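Local coordinates for protein deoxyhypusine synthase, putative (Entamoeba histolytica, PDB 7L9R) that probably transfers the aminobutyl group of spermidine to the precursor of translation factor eIF5A, using NAD, as deoxyhypusine synthases do, at residues I60-L65 / S339-V344; I89-T94 / K113-I118; T188-I193 / N214-C219. All coordinates share one frame; numbering follows the deposited sequence.

Contact 1 (I60-L65 / S339-V344); sequences IINKML and SKTFAV
Asn62 and Thr341 bring the two backbones nearest, CA to CA 5.6 Å, where helix 51-66 passes the loop that leaves helix 330-339. Both segments lie on one face of the Rossmann-like parallel sheet, and Ile61 and Phe342 both rest on Ile266 of strand 262-268. Within the loop, a bond from Val344 N to Thr341 O closes a tight turn. One helical turn apart, Ile61 and Leu65 reach the Phe342 ring. With chi1 at -72°, Ile61 sets CG2 anti to its backbone N and over one ring face, 4.2 Å from the centroid and 27° off the normal. The same methyl meets Thr341 CB at 3.7 Å. Leu65 CD2 comes in obliquely, 3.6 Å from Phe342 CE1. Thr341 OG1 turns back to bond Ile337 O in the preceding helix. The second subunit also packs on this loop, its Phe31 on Ala343 and its Ile35 on Val344. The amide of Asn62 is held at both ends: OD1 bonds Thr345 OG1 and lies 3.2 Å from Thr341 CA, while ND2 makes a nearly straight (166°) but weak hydrogen bond to Lys340 O at 3.3 Å.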
loop_
_atom_site.group_PDB
_atom_site.type_symbol
_atom_site.label_atom_id
_atom_site.label_comp_id
_atom_site.label_asym_id
_atom_site.label_seq_id
_atom_site.Cartn_x
_atom_site.Cartn_y
_atom_site.Cartn_z
ATOM N N ILE B 60 -12.834 23.688 -1.702
ATOM C CA ILE B 60 -13.957 23.017 -2.352
ATOM C C ILE B 60 -15.139 22.884 -1.396
ATOM O O ILE B 60 -16.297 23.058 -1.798
ATOM C CB ILE B 60 -13.508 21.651 -2.909
ATOM C CG1 ILE B 60 -12.585 21.848 -4.114
ATOM C CG2 ILE B 60 -14.708 20.792 -3.303
ATOM C CD1 ILE B 60 -11.870 20.584 -4.552
ATOM N N ILE B 61 -14.876 22.581 -0.122
ATOM C CA ILE B 61 -15.967 22.433 0.839
ATOM C C ILE B 61 -16.664 23.769 1.064
ATOM O O ILE B 61 -17.899 23.838 1.099
ATOM C CB ILE B 61 -15.452 21.820 2.157
ATOM C CG1 ILE B 61 -15.130 20.338 1.956
ATOM C CG2 ILE B 61 -16.487 21.963 3.266
ATOM C CD1 ILE B 61 -14.444 19.686 3.142
ATOM N N ASN B 62 -15.896 24.857 1.182
ATOM C CA ASN B 62 -16.516 26.175 1.316
ATOM C C ASN B 62 -17.351 26.530 0.094
ATOM O O ASN B 62 -18.367 27.225 0.218
ATOM C CB ASN B 62 -15.452 27.244 1.558
ATOM C CG ASN B 62 -14.934 27.236 2.976
ATOM O OD1 ASN B 62 -15.676 26.965 3.920
ATOM N ND2 ASN B 62 -13.648 27.511 3.133
ATOM N N LYS B 63 -16.949 26.061 -1.091
ATOM C CA LYS B 63 -17.774 26.273 -2.275
ATOM C C LYS B 63 -19.099 25.520 -2.173
ATOM O O LYS B 63 -20.133 26.017 -2.633
ATOM C CB LYS B 63 -17.010 25.861 -3.531
ATOM C CG LYS B 63 -15.845 26.775 -3.879
ATOM C CD LYS B 63 -15.232 26.393 -5.215
ATOM C CE LYS B 63 -13.965 27.182 -5.495
ATOM N NZ LYS B 63 -13.511 27.007 -6.905
ATOM N N MET B 64 -19.091 24.321 -1.576
ATOM C CA MET B 64 -20.350 23.615 -1.344
ATOM C C MET B 64 -21.280 24.450 -0.474
ATOM O O MET B 64 -22.471 24.590 -0.770
ATOM C CB MET B 64 -20.109 22.257 -0.676
ATOM C CG MET B 64 -19.207 21.282 -1.403
ATOM S SD MET B 64 -19.050 19.759 -0.426
ATOM C CE MET B 64 -17.746 18.895 -1.296
ATOM N N LEU B 65 -20.743 25.007 0.613
ATOM C CA LEU B 65 -21.571 25.712 1.585
ATOM C C LEU B 65 -22.104 27.032 1.041
ATOM O O LEU B 65 -23.223 27.428 1.384
ATOM C CB LEU B 65 -20.770 25.950 2.867
ATOM C CG LEU B 65 -20.281 24.684 3.577
ATOM C CD1 LEU B 65 -19.255 25.010 4.646
ATOM C CD2 LEU B 65 -21.452 23.926 4.181
ATOM N N SER B 339 -12.358 23.218 10.929
ATOM C CA SER B 339 -12.130 24.519 11.552
ATOM C C SER B 339 -11.998 25.641 10.530
ATOM O O SER B 339 -12.238 26.804 10.873
ATOM C CB SER B 339 -10.879 24.479 12.427
ATOM O OG SER B 339 -9.712 24.504 11.627
ATOM N N LYS B 340 -11.629 25.321 9.287
ATOM C CA LYS B 340 -11.497 26.308 8.224
ATOM C C LYS B 340 -12.693 26.318 7.279
ATOM O O LYS B 340 -12.695 27.086 6.312
ATOM C CB LYS B 340 -10.212 26.057 7.421
ATOM C CG LYS B 340 -8.942 26.003 8.266
ATOM C CD LYS B 340 -8.520 27.377 8.755
ATOM C CE LYS B 340 -7.243 27.290 9.581
ATOM N NZ LYS B 340 -6.757 28.642 10.004
ATOM N N THR B 341 -13.706 25.481 7.529
ATOM C CA THR B 341 -14.872 25.412 6.654
ATOM C C THR B 341 -16.175 25.423 7.447
ATOM O O THR B 341 -16.767 26.485 7.659
ATOM C CB THR B 341 -14.812 24.162 5.770
ATOM O OG1 THR B 341 -14.664 23.002 6.594
ATOM C CG2 THR B 341 -13.642 24.240 4.792
ATOM N N PHE B 342 -16.637 24.245 7.877
ATOM C CA PHE B 342 -17.951 24.147 8.510
ATOM C C PHE B 342 -18.073 25.017 9.753
ATOM O O PHE B 342 -19.174 25.482 10.073
ATOM C CB PHE B 342 -18.262 22.699 8.886
ATOM C CG PHE B 342 -18.541 21.811 7.717
ATOM C CD1 PHE B 342 -19.731 21.928 7.018
ATOM C CD2 PHE B 342 -17.637 20.827 7.340
ATOM C CE1 PHE B 342 -20.010 21.096 5.948
ATOM C CE2 PHE B 342 -17.909 19.989 6.268
ATOM C CZ PHE B 342 -19.100 20.126 5.570
ATOM N N ALA B 343 -16.974 25.239 10.472
ATOM C CA ALA B 343 -17.041 25.959 11.737
ATOM C C ALA B 343 -17.015 27.475 11.572
ATOM O O ALA B 343 -17.313 28.184 12.539
ATOM C CB ALA B 343 -15.899 25.514 12.652
ATOM N N VAL B 344 -16.669 27.988 10.391
ATOM C CA VAL B 344 -16.620 29.429 10.162
ATOM C C VAL B 344 -17.486 29.889 8.997
ATOM O O VAL B 344 -17.861 31.072 8.957
ATOM C CB VAL B 344 -15.170 29.922 9.955
ATOM C CG1 VAL B 344 -14.421 29.960 11.271
ATOM C CG2 VAL B 344 -14.447 29.004 8.956
#

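Contact 2 (I89-T94 / K113-I118); sequences IYLGFT and KCVDYI
Backbone hydrogen bonds join Ile89 and Leu91 to the segment 113-118. Ile89 O takes two donors in its carbonyl plane, Asp116 N at 2.9 Å and the more distant Tyr117 N at 3.3 Å. Further along, Leu91 N gives a straight bond (169°) to Tyr117 O at 2.8 Å, and Ile118 CA supplies a CA-H...O contact to Leu91 O. Just before the paired residues a side chain adds a bond: Asp116 OD2 accepts from Ile89 N at 2.9 Å on its anti side, somewhat out of the carboxylate plane, and the same oxygen forms a salt bridge with Arg347. Among the aromatic contacts, Tyr90 and Tyr117 share a chi1 of -63° and point the same way; their planes are 14° apart but slid past each other, with centroids 5.1 Å apart. Tyr90 OH bonds Ser256 of helix 247-258. Apolar contacts complete the other face, where Val115 CG1 touches both Ile89 CG2 (4.0 Å) and Leu91 CB, and Phe93 CE2 meets Ile118 CG2 at 3.8 Å; the Phe93 ring also stacks with Phe106. Adjacent parallel strands whose connection passes through two helices, the second (102-111) covering Leu91 and Ile118, make this a beta-alpha-beta crossover of the Rossmann-like sheet.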
loop_
_atom_site.group_PDB
_atom_site.type_symbol
_atom_site.label_atom_id
_atom_site.label_comp_id
_atom_site.label_asym_id
_atom_site.label_seq_id
_atom_site.Cartn_x
_atom_site.Cartn_y
_atom_site.Cartn_z
ATOM N N ILE B 89 -25.371 18.196 0.333
ATOM C CA ILE B 89 -24.069 17.758 0.824
ATOM C C ILE B 89 -24.193 16.370 1.439
ATOM O O ILE B 89 -24.983 16.162 2.367
ATOM C CB ILE B 89 -23.479 18.757 1.833
ATOM C CG1 ILE B 89 -23.361 20.140 1.182
ATOM C CG2 ILE B 89 -22.133 18.268 2.340
ATOM C CD1 ILE B 89 -22.686 21.172 2.042
ATOM N N TYR B 90 -23.374 15.441 0.946
ATOM C CA TYR B 90 -23.343 14.053 1.382
ATOM C C TYR B 90 -22.056 13.813 2.153
ATOM O O TYR B 90 -20.969 14.142 1.665
ATOM C CB TYR B 90 -23.405 13.100 0.180
ATOM C CG TYR B 90 -24.677 13.211 -0.625
ATOM C CD1 TYR B 90 -24.854 14.235 -1.546
ATOM C CD2 TYR B 90 -25.705 12.290 -0.460
ATOM C CE1 TYR B 90 -26.028 14.344 -2.275
ATOM C CE2 TYR B 90 -26.880 12.389 -1.186
ATOM C CZ TYR B 90 -27.035 13.418 -2.091
ATOM O OH TYR B 90 -28.202 13.517 -2.812
ATOM N N LEU B 91 -22.170 13.236 3.345
ATOM C CA LEU B 91 -21.007 12.934 4.169
ATOM C C LEU B 91 -20.894 11.427 4.329
ATOM O O LEU B 91 -21.800 10.787 4.874
ATOM C CB LEU B 91 -21.098 13.617 5.533
ATOM C CG LEU B 91 -19.971 13.274 6.506
ATOM C CD1 LEU B 91 -18.613 13.650 5.926
ATOM C CD2 LEU B 91 -20.204 13.961 7.841
ATOM N N GLY B 92 -19.786 10.865 3.859
ATOM C CA GLY B 92 -19.505 9.444 3.997
ATOM C C GLY B 92 -18.302 9.241 4.899
ATOM O O GLY B 92 -17.315 9.973 4.800
ATOM N N PHE B 93 -18.396 8.254 5.787
ATOM C CA PHE B 93 -17.278 7.924 6.656
ATOM C C PHE B 93 -17.380 6.466 7.073
ATOM O O PHE B 93 -18.453 5.856 7.023
ATOM C CB PHE B 93 -17.204 8.845 7.887
ATOM C CG PHE B 93 -18.471 8.908 8.701
ATOM C CD1 PHE B 93 -18.804 7.883 9.582
ATOM C CD2 PHE B 93 -19.304 10.014 8.627
ATOM C CE1 PHE B 93 -19.959 7.947 10.346
ATOM C CE2 PHE B 93 -20.460 10.085 9.389
ATOM C CZ PHE B 93 -20.789 9.051 10.250
ATOM N N THR B 94 -16.242 5.906 7.460
ATOM C CA THR B 94 -16.192 4.505 7.844
ATOM C C THR B 94 -16.528 4.341 9.320
ATOM O O THR B 94 -16.464 5.283 10.119
ATOM C CB THR B 94 -14.819 3.895 7.575
ATOM O OG1 THR B 94 -13.825 4.599 8.330
ATOM C CG2 THR B 94 -14.480 3.984 6.110
ATOM N N LYS B 113 -26.851 21.027 11.008
ATOM C CA LYS B 113 -27.414 20.896 9.664
ATOM C C LYS B 113 -26.401 21.278 8.588
ATOM O O LYS B 113 -26.762 21.806 7.533
ATOM C CB LYS B 113 -28.692 21.721 9.520
ATOM C CG LYS B 113 -29.760 21.359 10.524
ATOM C CD LYS B 113 -31.052 22.122 10.258
ATOM C CE LYS B 113 -32.120 21.768 11.286
ATOM N NZ LYS B 113 -33.422 22.438 11.009
ATOM N N CYS B 114 -25.129 20.962 8.844
ATOM C CA CYS B 114 -24.067 21.224 7.881
ATOM C C CYS B 114 -24.085 20.258 6.710
ATOM O O CYS B 114 -23.507 20.568 5.662
ATOM C CB CYS B 114 -22.709 21.148 8.573
ATOM S SG CYS B 114 -22.458 22.442 9.793
ATOM N N VAL B 115 -24.701 19.086 6.874
ATOM C CA VAL B 115 -24.809 18.098 5.813
ATOM C C VAL B 115 -26.253 17.624 5.731
ATOM O O VAL B 115 -27.043 17.790 6.662
ATOM C CB VAL B 115 -23.851 16.907 6.021
ATOM C CG1 VAL B 115 -22.421 17.401 6.189
ATOM C CG2 VAL B 115 -24.279 16.073 7.223
ATOM N N ASP B 116 -26.596 17.037 4.589
ATOM C CA ASP B 116 -27.961 16.611 4.311
ATOM C C ASP B 116 -28.154 15.106 4.374
ATOM O O ASP B 116 -29.247 14.648 4.717
ATOM C CB ASP B 116 -28.385 17.112 2.930
ATOM C CG ASP B 116 -28.271 18.625 2.812
ATOM O OD1 ASP B 116 -28.814 19.334 3.690
ATOM O OD2 ASP B 116 -27.625 19.106 1.856
ATOM N N TYR B 117 -27.119 14.330 4.064
ATOM C CA TYR B 117 -27.201 12.881 4.048
ATOM C C TYR B 117 -25.876 12.318 4.519
ATOM O O TYR B 117 -24.819 12.913 4.297
ATOM C CB TYR B 117 -27.500 12.321 2.649
ATOM C CG TYR B 117 -28.833 12.726 2.072
ATOM C CD1 TYR B 117 -29.989 12.031 2.401
ATOM C CD2 TYR B 117 -28.934 13.783 1.174
ATOM C CE1 TYR B 117 -31.211 12.384 1.869
ATOM C CE2 TYR B 117 -30.160 14.149 0.633
ATOM C CZ TYR B 117 -31.296 13.443 0.986
ATOM O OH TYR B 117 -32.524 13.780 0.459
ATOM N N ILE B 118 -25.940 11.150 5.146
ATOM C CA ILE B 118 -24.756 10.423 5.573
ATOM C C ILE B 118 -24.798 9.027 4.966
ATOM O O ILE B 118 -25.866 8.414 4.864
ATOM C CB ILE B 118 -24.656 10.353 7.109
ATOM C CG1 ILE B 118 -24.296 11.725 7.678
ATOM C CG2 ILE B 118 -23.635 9.317 7.544
ATOM C CD1 ILE B 118 -24.194 11.735 9.182
#

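Contact 3 (T188-I193 / N214-C219); sequences TPSQLI and NITIFC
Ser190 and Thr216 meet through torsions that bring carbon to carbon. Ser190, with chi1 at 78°, keeps OG between its backbone N and carbonyl carbon and bonded to Asp249, while its CB faces the strand. Thr216, at a chi1 of -55°, places CG2 anti to the backbone N, where it touches Ser190 CB at 3.6 Å and also covers one face of the Phe218 ring near its rim. The first turn of helix 189-200 thus leans on the edge strand 216-218: the two short axes come within 7.0 Å and run at 128° to each other. Contact with the strand backbone is close, Ser190 CA directing a CA-H...O contact to Ile217 O at 3.2 Å. A water bridges the two backbones, donating to Ser190 O at 2.9 Å and accepting from Ile217 N at 2.9 Å, so the main-chain N-H of Ile217 is satisfied although it is not used in strand pairing. Around this bridge the apolar side chains close up. Ile193 crosses Ile217 at about a right angle, CG2 to CD1 4.0 Å, and its own CD1 reaches Cys219 CB and Ile217 O. Pro189 lays CB against Cys219 O at 3.4 Å. Thr188 is the N-cap, and with Gln191 it forms a capping box in which Gln191 N donates to Thr188 OG1 and Thr188 N returns a weak bond to Gln191 OE1. Asp249 of helix 247-258 also bonds Thr188 OG1, so one carboxylate oxygen ties two hydroxyls of this first turn. On its other edge the strand bonds Ile118 and Thr120 of strand 117-120. A capped helix N terminus, abutting by way of a water the outer edge of the outermost strand, here borders the Rossmann-like parallel sheet.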
loop_
_atom_site.group_PDB
_atom_site.type_symbol
_atom_site.label_atom_id
_atom_site.label_comp_id
_atom_site.label_asym_id
_atom_site.label_seq_id
_atom_site.Cartn_x
_atom_site.Cartn_y
_atom_site.Cartn_z
ATOM N N THR B 188 -36.293 -0.250 6.192
ATOM C CA THR B 188 -35.003 -0.042 5.558
ATOM C C THR B 188 -33.971 0.335 6.606
ATOM O O THR B 188 -34.323 0.708 7.726
ATOM C CB THR B 188 -35.083 1.056 4.493
ATOM O OG1 THR B 188 -35.142 2.338 5.126
ATOM C CG2 THR B 188 -36.308 0.864 3.626
ATOM N N PRO B 189 -32.677 0.229 6.292
ATOM C CA PRO B 189 -31.668 0.659 7.275
ATOM C C PRO B 189 -31.835 2.102 7.723
ATOM O O PRO B 189 -31.797 2.377 8.930
ATOM C CB PRO B 189 -30.348 0.431 6.531
ATOM C CG PRO B 189 -30.648 -0.712 5.629
ATOM C CD PRO B 189 -32.069 -0.515 5.173
ATOM N N SER B 190 -32.065 3.028 6.789
ATOM C CA SER B 190 -32.195 4.432 7.171
ATOM C C SER B 190 -33.388 4.642 8.097
ATOM O O SER B 190 -33.325 5.459 9.024
ATOM C CB SER B 190 -32.328 5.316 5.930
ATOM O OG SER B 190 -33.642 5.248 5.400
ATOM N N GLN B 191 -34.482 3.903 7.870
ATOM C CA GLN B 191 -35.631 3.998 8.766
ATOM C C GLN B 191 -35.304 3.465 10.155
ATOM O O GLN B 191 -35.674 4.078 11.162
ATOM C CB GLN B 191 -36.825 3.237 8.194
ATOM C CG GLN B 191 -37.376 3.785 6.900
ATOM C CD GLN B 191 -38.422 2.857 6.300
ATOM O OE1 GLN B 191 -38.737 1.805 6.868
ATOM N NE2 GLN B 191 -38.966 3.243 5.148
ATOM N N LEU B 192 -34.623 2.317 10.228
ATOM C CA LEU B 192 -34.224 1.764 11.518
ATOM C C LEU B 192 -33.301 2.715 12.262
ATOM O O LEU B 192 -33.369 2.828 13.492
ATOM C CB LEU B 192 -33.538 0.408 11.315
ATOM C CG LEU B 192 -34.432 -0.729 10.805
ATOM C CD1 LEU B 192 -33.617 -1.989 10.582
ATOM C CD2 LEU B 192 -35.573 -0.997 11.779
ATOM N N ILE B 193 -32.417 3.395 11.531
ATOM C CA ILE B 193 -31.460 4.286 12.172
ATOM C C ILE B 193 -32.163 5.535 12.691
ATOM O O ILE B 193 -31.799 6.075 13.740
ATOM C CB ILE B 193 -30.312 4.609 11.202
ATOM C CG1 ILE B 193 -29.516 3.326 10.926
ATOM C CG2 ILE B 193 -29.401 5.702 11.789
ATOM C CD1 ILE B 193 -28.511 3.430 9.800
ATOM N N ASN B 214 -33.657 15.560 10.638
ATOM C CA ASN B 214 -34.096 14.891 9.418
ATOM C C ASN B 214 -32.940 14.745 8.436
ATOM O O ASN B 214 -33.055 15.026 7.240
ATOM C CB ASN B 214 -35.272 15.627 8.777
ATOM C CG ASN B 214 -36.458 15.716 9.700
ATOM O OD1 ASN B 214 -37.014 16.791 9.923
ATOM N ND2 ASN B 214 -36.848 14.578 10.258
ATOM N N ILE B 215 -31.806 14.309 8.963
ATOM C CA ILE B 215 -30.662 13.953 8.144
ATOM C C ILE B 215 -30.670 12.434 8.033
ATOM O O ILE B 215 -30.511 11.716 9.028
ATOM C CB ILE B 215 -29.358 14.511 8.726
ATOM C CG1 ILE B 215 -29.374 16.043 8.575
ATOM C CG2 ILE B 215 -28.148 13.905 8.029
ATOM C CD1 ILE B 215 -28.440 16.792 9.501
ATOM N N THR B 216 -30.898 11.948 6.817
ATOM C CA THR B 216 -31.061 10.522 6.584
ATOM C C THR B 216 -29.695 9.854 6.513
ATOM O O THR B 216 -28.781 10.354 5.847
ATOM C CB THR B 216 -31.853 10.297 5.296
ATOM O OG1 THR B 216 -33.102 11.001 5.384
ATOM C CG2 THR B 216 -32.122 8.809 5.067
ATOM N N ILE B 217 -29.560 8.725 7.206
ATOM C CA ILE B 217 -28.309 7.979 7.286
ATOM C C ILE B 217 -28.502 6.651 6.562
ATOM O O ILE B 217 -29.345 5.835 6.956
ATOM C CB ILE B 217 -27.875 7.754 8.743
ATOM C CG1 ILE B 217 -27.659 9.094 9.453
ATOM C CG2 ILE B 217 -26.614 6.897 8.800
ATOM C CD1 ILE B 217 -27.342 8.964 10.928
ATOM N N PHE B 218 -27.739 6.446 5.495
ATOM C CA PHE B 218 -27.752 5.198 4.750
ATOM C C PHE B 218 -26.648 4.280 5.255
ATOM O O PHE B 218 -25.534 4.730 5.549
ATOM C CB PHE B 218 -27.576 5.461 3.253
ATOM C CG PHE B 218 -28.665 6.305 2.665
ATOM C CD1 PHE B 218 -29.886 5.747 2.331
ATOM C CD2 PHE B 218 -28.476 7.666 2.473
ATOM C CE1 PHE B 218 -30.902 6.525 1.797
ATOM C CE2 PHE B 218 -29.489 8.456 1.943
ATOM C CZ PHE B 218 -30.704 7.883 1.602
ATOM N N CYS B 219 -26.972 2.994 5.374
ATOM C CA CYS B 219 -26.020 1.987 5.827
ATOM C C CYS B 219 -26.454 0.626 5.298
ATOM O O CYS B 219 -27.022 -0.182 6.043
ATOM C CB CYS B 219 -25.913 1.976 7.356
ATOM S SG CYS B 219 -24.614 0.893 8.003
HETATM O O HOH W 1 -31.854 7.950 8.786
#

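In the fold
From the N terminus, helix 51-66 supplies the first half of contact 1, whose partner 339-344 comes 274 residues later; the loop it closes contains both other contacts. Within it, contact 2 closes first, joining neighbouring strands 87-93 and 117-120, and contact 3 follows in series, setting helix 189-200 against edge strand 216-218. Contacts 1 and 2 touch through Phe342 and Cys114 and through Leu65 and Ile89. Contacts 2 and 3 share the sheet, linked by probable hydrogen bonds of Ile118 N to Thr216 O and of Phe218 N to Ile118 O. Contacts 1 and 3 lie on opposite sides of the chain's centre, their centres about 25 Å apart, with contact 2 bridging them.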